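Long-range contacts in putative peptidyl-arginine deiminase family protein (Campylobacter jejuni subsp. jejuni serotype O:2, PDB 6B10), which probably hydrolyses agmatine to N-carbamoylputrescine in polyamine biosynthesis, as an agmatine deiminase of the peptidyl-arginine deiminase family: residues Leu105-Asn110 / Lys183-Leu188; Glu154-Thr159 / Leu188-Trp193. One frame throughout, in Å; residues are numbered along the deposited sequence.

Interaction 1: residues Leu105-Asn110 / Lys183-Leu188. With K (potassium ion), chain E.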
loop_
_atom_site.group_PDB
_atom_site.type_symbol
_atom_site.label_atom_id
_atom_site.label_comp_id
_atom_site.label_asym_id
_atom_site.label_seq_id
_atom_site.Cartn_x
_atom_site.Cartn_y
_atom_site.Cartn_z
ATOM N N LEU A 105 -13.431 -3.658 -5.627
ATOM C CA LEU A 105 -13.049 -4.558 -6.702
ATOM C C LEU A 105 -12.179 -5.673 -6.140
ATOM O O LEU A 105 -11.305 -5.427 -5.304
ATOM C CB LEU A 105 -12.282 -3.799 -7.792
ATOM C CG LEU A 105 -12.896 -2.489 -8.298
ATOM C CD1 LEU A 105 -12.020 -1.899 -9.388
ATOM C CD2 LEU A 105 -14.314 -2.686 -8.810
ATOM N N ASP A 106 -12.430 -6.896 -6.598
ATOM C CA ASP A 106 -11.651 -8.065 -6.197
ATOM C C ASP A 106 -10.950 -8.589 -7.446
ATOM O O ASP A 106 -11.540 -9.300 -8.256
ATOM C CB ASP A 106 -12.567 -9.130 -5.569
ATOM C CG ASP A 106 -11.819 -10.392 -5.127
ATOM O OD1 ASP A 106 -10.574 -10.373 -5.005
ATOM O OD2 ASP A 106 -12.490 -11.419 -4.896
ATOM N N PHE A 107 -9.691 -8.196 -7.606
ATOM C CA PHE A 107 -8.857 -8.685 -8.697
ATOM C C PHE A 107 -8.380 -10.096 -8.382
ATOM O O PHE A 107 -8.335 -10.492 -7.219
ATOM C CB PHE A 107 -7.667 -7.754 -8.902
ATOM C CG PHE A 107 -8.054 -6.401 -9.419
ATOM C CD1 PHE A 107 -8.412 -5.380 -8.545
ATOM C CD2 PHE A 107 -8.078 -6.152 -10.785
ATOM C CE1 PHE A 107 -8.780 -4.134 -9.028
ATOM C CE2 PHE A 107 -8.439 -4.909 -11.270
ATOM C CZ PHE A 107 -8.789 -3.897 -10.390
ATOM N N THR A 108 -8.028 -10.861 -9.405
ATOM C CA THR A 108 -7.553 -12.220 -9.180
ATOM C C THR A 108 -6.080 -12.187 -8.768
ATOM O O THR A 108 -5.267 -11.507 -9.391
ATOM C CB THR A 108 -7.780 -13.115 -10.411
ATOM O OG1 THR A 108 -7.189 -12.515 -11.568
ATOM C CG2 THR A 108 -9.276 -13.300 -10.651
ATOM N N PHE A 109 -5.753 -12.906 -7.699
ATOM C CA PHE A 109 -4.411 -12.894 -7.132
ATOM C C PHE A 109 -3.804 -14.287 -7.103
ATOM O O PHE A 109 -4.454 -15.245 -6.678
ATOM C CB PHE A 109 -4.447 -12.342 -5.710
ATOM C CG PHE A 109 -3.138 -12.435 -4.991
ATOM C CD1 PHE A 109 -2.057 -11.669 -5.403
ATOM C CD2 PHE A 109 -2.983 -13.284 -3.903
ATOM C CE1 PHE A 109 -0.843 -11.750 -4.746
ATOM C CE2 PHE A 109 -1.771 -13.370 -3.239
ATOM C CZ PHE A 109 -0.698 -12.602 -3.661
ATOM N N ASN A 110 -2.547 -14.380 -7.537
ATOM C CA ASN A 110 -1.776 -15.620 -7.469
ATOM C C ASN A 110 -0.455 -15.402 -6.744
ATOM O O ASN A 110 -0.234 -15.952 -5.665
ATOM C CB ASN A 110 -1.500 -16.161 -8.873
ATOM C CG ASN A 110 -2.757 -16.285 -9.713
ATOM O OD1 ASN A 110 -2.793 -15.829 -10.856
ATOM N ND2 ASN A 110 -3.796 -16.901 -9.155
ATOM N N LYS A 183 -6.895 1.609 -17.813
ATOM C CA LYS A 183 -7.537 2.910 -17.915
ATOM C C LYS A 183 -9.054 2.796 -17.836
ATOM O O LYS A 183 -9.719 3.643 -17.227
ATOM C CB LYS A 183 -7.116 3.619 -19.204
ATOM C CG LYS A 183 -5.683 4.123 -19.153
ATOM C CD LYS A 183 -5.253 4.786 -20.448
ATOM C CE LYS A 183 -3.919 5.483 -20.261
ATOM N NZ LYS A 183 -3.264 5.782 -21.560
ATOM N N GLU A 184 -9.591 1.736 -18.432
ATOM C CA GLU A 184 -11.031 1.507 -18.437
ATOM C C GLU A 184 -11.541 1.101 -17.064
ATOM O O GLU A 184 -12.598 1.564 -16.633
ATOM C CB GLU A 184 -11.397 0.446 -19.477
ATOM C CG GLU A 184 -11.236 0.957 -20.896
ATOM C CD GLU A 184 -11.315 -0.135 -21.933
ATOM O OE1 GLU A 184 -11.402 -1.325 -21.554
ATOM O OE2 GLU A 184 -11.289 0.210 -23.135
ATOM N N ILE A 185 -10.780 0.250 -16.385
ATOM C CA ILE A 185 -11.136 -0.220 -15.050
ATOM C C ILE A 185 -11.132 0.909 -14.016
ATOM O O ILE A 185 -12.000 0.967 -13.151
ATOM C CB ILE A 185 -10.160 -1.315 -14.577
ATOM C CG1 ILE A 185 -10.338 -2.586 -15.412
ATOM C CG2 ILE A 185 -10.382 -1.630 -13.105
ATOM C CD1 ILE A 185 -9.181 -3.558 -15.318
ATOM N N PHE A 186 -10.142 1.795 -14.095
ATOM C CA PHE A 186 -9.978 2.836 -13.084
ATOM C C PHE A 186 -10.388 4.239 -13.565
ATOM O O PHE A 186 -10.191 5.221 -12.852
ATOM C CB PHE A 186 -8.529 2.827 -12.575
ATOM C CG PHE A 186 -8.203 1.648 -11.707
ATOM C CD1 PHE A 186 -8.711 1.560 -10.417
ATOM C CD2 PHE A 186 -7.382 0.627 -12.169
ATOM C CE1 PHE A 186 -8.419 0.472 -9.610
ATOM C CE2 PHE A 186 -7.083 -0.461 -11.367
ATOM C CZ PHE A 186 -7.603 -0.540 -10.086
ATOM N N GLY A 187 -10.963 4.330 -14.762
ATOM C CA GLY A 187 -11.377 5.614 -15.321
ATOM C C GLY A 187 -10.235 6.600 -15.482
ATOM O O GLY A 187 -10.376 7.787 -15.211
ATOM N N LEU A 188 -9.099 6.110 -15.938
ATOM C CA LEU A 188 -7.880 6.917 -15.972
ATOM C C LEU A 188 -7.716 7.663 -17.290
ATOM O O LEU A 188 -8.174 7.201 -18.326
ATOM C CB LEU A 188 -6.665 6.017 -15.742
ATOM C CG LEU A 188 -6.704 5.192 -14.460
ATOM C CD1 LEU A 188 -5.637 4.113 -14.488
ATOM C CD2 LEU A 188 -6.525 6.094 -13.254
HETATM K K K E . -7.779 -10.152 -4.790
HETATM O O HOH W 1 -5.232 -8.925 -5.796
#

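Interaction 2: residues Glu154-Thr159 / Leu188-Trp193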
loop_
_atom_site.group_PDB
_atom_site.type_symbol
_atom_site.label_atom_id
_atom_site.label_comp_id
_atom_site.label_asym_id
_atom_site.label_seq_id
_atom_site.Cartn_x
_atom_site.Cartn_y
_atom_site.Cartn_z
ATOM N N GLU A 154 -6.667 12.281 -9.904
ATOM C CA GLU A 154 -7.022 13.173 -11.007
ATOM C C GLU A 154 -6.946 12.405 -12.328
ATOM O O GLU A 154 -6.773 13.003 -13.385
ATOM C CB GLU A 154 -6.078 14.378 -11.064
ATOM C CG GLU A 154 -6.013 15.203 -9.792
ATOM C CD GLU A 154 -7.317 15.909 -9.460
ATOM O OE1 GLU A 154 -7.974 16.438 -10.382
ATOM O OE2 GLU A 154 -7.682 15.944 -8.267
ATOM N N GLY A 155 -7.080 11.082 -12.260
ATOM C CA GLY A 155 -7.050 10.246 -13.447
ATOM C C GLY A 155 -5.680 9.722 -13.823
ATOM O O GLY A 155 -5.533 9.059 -14.855
ATOM N N VAL A 156 -4.673 10.000 -13.004
ATOM C CA VAL A 156 -3.332 9.520 -13.285
ATOM C C VAL A 156 -2.996 8.356 -12.359
ATOM O O VAL A 156 -3.321 8.386 -11.165
ATOM C CB VAL A 156 -2.275 10.638 -13.139
ATOM C CG1 VAL A 156 -0.918 10.152 -13.621
ATOM C CG2 VAL A 156 -2.683 11.876 -13.927
ATOM N N MET A 157 -2.337 7.340 -12.912
ATOM C CA MET A 157 -1.871 6.201 -12.129
ATOM C C MET A 157 -0.396 5.950 -12.389
ATOM O O MET A 157 0.076 6.068 -13.514
ATOM C CB MET A 157 -2.664 4.933 -12.457
ATOM C CG MET A 157 -2.278 3.730 -11.598
ATOM S SD MET A 157 -3.155 2.220 -12.040
ATOM C CE MET A 157 -2.236 1.728 -13.495
ATOM N N LEU A 158 0.309 5.568 -11.334
ATOM C CA LEU A 158 1.728 5.298 -11.372
ATOM C C LEU A 158 1.903 3.789 -11.223
ATOM O O LEU A 158 1.209 3.155 -10.429
ATOM C CB LEU A 158 2.382 6.053 -10.211
ATOM C CG LEU A 158 3.860 6.401 -10.152
ATOM C CD1 LEU A 158 4.333 7.105 -11.411
ATOM C CD2 LEU A 158 4.115 7.266 -8.919
ATOM N N THR A 159 2.795 3.206 -12.014
ATOM C CA THR A 159 3.050 1.767 -11.941
ATOM C C THR A 159 4.408 1.429 -12.552
ATOM O O THR A 159 5.008 2.252 -13.237
ATOM C CB THR A 159 1.932 0.953 -12.642
ATOM O OG1 THR A 159 2.061 -0.439 -12.322
ATOM C CG2 THR A 159 1.972 1.138 -14.153
ATOM N N LEU A 188 -9.099 6.110 -15.938
ATOM C CA LEU A 188 -7.880 6.917 -15.972
ATOM C C LEU A 188 -7.716 7.663 -17.290
ATOM O O LEU A 188 -8.174 7.201 -18.326
ATOM C CB LEU A 188 -6.665 6.017 -15.742
ATOM C CG LEU A 188 -6.704 5.192 -14.460
ATOM C CD1 LEU A 188 -5.637 4.113 -14.488
ATOM C CD2 LEU A 188 -6.525 6.094 -13.254
ATOM N N LYS A 189 -7.059 8.818 -17.238
ATOM C CA LYS A 189 -6.630 9.507 -18.447
ATOM C C LYS A 189 -5.156 9.238 -18.764
ATOM O O LYS A 189 -4.736 9.424 -19.896
ATOM C CB LYS A 189 -6.906 11.012 -18.358
ATOM C CG LYS A 189 -6.024 11.794 -17.397
ATOM C CD LYS A 189 -6.658 13.150 -17.116
ATOM C CE LYS A 189 -5.762 14.041 -16.273
ATOM N NZ LYS A 189 -6.543 15.160 -15.674
ATOM N N GLN A 190 -4.382 8.771 -17.784
ATOM C CA GLN A 190 -2.947 8.592 -17.973
ATOM C C GLN A 190 -2.360 7.526 -17.050
ATOM O O GLN A 190 -2.716 7.446 -15.871
ATOM C CB GLN A 190 -2.232 9.928 -17.739
ATOM C CG GLN A 190 -0.714 9.852 -17.758
ATOM C CD GLN A 190 -0.050 11.214 -17.584
ATOM O OE1 GLN A 190 -0.692 12.202 -17.221
ATOM N NE2 GLN A 190 1.247 11.265 -17.836
ATOM N N ILE A 191 -1.456 6.718 -17.593
ATOM C CA ILE A 191 -0.644 5.801 -16.800
ATOM C C ILE A 191 0.825 6.105 -17.032
ATOM O O ILE A 191 1.285 6.148 -18.173
ATOM C CB ILE A 191 -0.900 4.326 -17.159
ATOM C CG1 ILE A 191 -2.350 3.955 -16.827
ATOM C CG2 ILE A 191 0.072 3.427 -16.408
ATOM C CD1 ILE A 191 -2.749 2.554 -17.231
ATOM N N ILE A 192 1.551 6.310 -15.940
ATOM C CA ILE A 192 2.991 6.495 -15.975
ATOM C C ILE A 192 3.625 5.134 -15.706
ATOM O O ILE A 192 3.506 4.584 -14.603
ATOM C CB ILE A 192 3.442 7.528 -14.931
ATOM C CG1 ILE A 192 2.826 8.888 -15.260
ATOM C CG2 ILE A 192 4.958 7.643 -14.895
ATOM C CD1 ILE A 192 2.866 9.879 -14.124
ATOM N N TRP A 193 4.264 4.589 -16.737
ATOM C CA TRP A 193 4.933 3.304 -16.664
ATOM C C TRP A 193 6.407 3.528 -16.371
ATOM O O TRP A 193 7.145 3.974 -17.243
ATOM C CB TRP A 193 4.792 2.570 -17.999
ATOM C CG TRP A 193 3.398 2.127 -18.334
ATOM C CD1 TRP A 193 2.445 2.834 -19.023
ATOM C CD2 TRP A 193 2.808 0.864 -18.017
ATOM N NE1 TRP A 193 1.292 2.082 -19.142
ATOM C CE2 TRP A 193 1.491 0.872 -18.530
ATOM C CE3 TRP A 193 3.265 -0.275 -17.347
ATOM C CZ2 TRP A 193 0.633 -0.217 -18.395
ATOM C CZ3 TRP A 193 2.409 -1.355 -17.205
ATOM C CH2 TRP A 193 1.107 -1.319 -17.730
#

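Interaction 1: residues Leu105-Asn110 / Lys183-Leu188
The rings of F107 and F186 reach toward each other tip to tip, CZ of F107 lying 3.6 Å from CZ of F186. F107 has its CG anti to the carbonyl carbon (chi1 -68°). The two planes are turned by only 23°, but the rings are slid so far apart, with centroids separated by 5.8 Å, that they hardly overlap. I185 fills in beside them. Its CG2 branch, anti to the backbone N, sits at the edge of the F107 ring near its plane, with CG2 of I185 3.9 Å from CZ of F107, and the same methyl lies above one face of the F186 ring, displaced toward the rim. L105 adds CD1, 4.1 Å from CG2 of I185 and 4.3 Å from CE1 of F186. Strand 101-108 thus packs near the C-terminal end of helix 175-186. The side chains of L105 and F186 also touch I96 of strand 94-98. OD1 of D106 and the carbonyl O of F107 bind a potassium ion, at 2.8 and 2.5 Å, together with a water and the carbonyl O of F91. The helix therefore meets the strand through apolar groups alone, and the potassium ligands take no part in holding it.

Interaction 2: residues Glu154-Thr159 / Leu188-Trp193
Strands 156-159 and 190-193 run parallel, their axes 4.8 Å apart at 19°, in a right-handed beta-alpha-beta crossover whose connection includes helices 161-167 and 175-186. The ladder consists of M157 N to Q190 O, I192 N to M157 O (2.8 Å) and T159 N to I192 O. Before it, the carbonyl O of G155 accepts from both K189 N and Q190 N, the former being the shorter bond at 2.8 Å. On the face carrying V156, L158, Q190 and I192, I192 bridges two neighbours: its CD1 lies 3.8 Å from CG1 of V156, and its CG2 meets CD1 of L158 at 3.6 Å. Q190 extends alongside V156. On the other face M157 lies beside I191, pointing the same way; its chain is extended to SD and then bends at chi3 (78°), where CE meets CD1 of I191. CD1 of L188 crosses to CB of M157. W193 NE1 is hydrogen-bonded to D179 and T159 OG1 to S148 O, so both polar groups are satisfied beyond this strand pair. With OG1 anti to the backbone N (chi1 -168°), T159 keeps CG2 between the backbone N and the carbonyl carbon. That methyl makes a CH-pi contact over the W193 face, CG2 of T159 standing 4.0 Å from the centroid of the six-membered ring.

In the fold
From the N terminus the order is 105-110, 154-159, 183-188 and 188-193, so the two contacts cross rather than nest. Interaction 1 closes a loop of 72 intervening residues, which contains strand 156-160; interaction 2 closes a shorter one of 28, mostly helical, which contains helix 175-186. The two share L188, at the turn where that helix passes into strand 190-194, and their centres lie about 13 Å apart. They also touch directly, K183 CE packing against the backbone of Q190 and I191. Helix 175-186 thereby links the sheet containing strand 101-108, with its potassium site, to the sheet containing strands 149-151, 156-160 and 190-194.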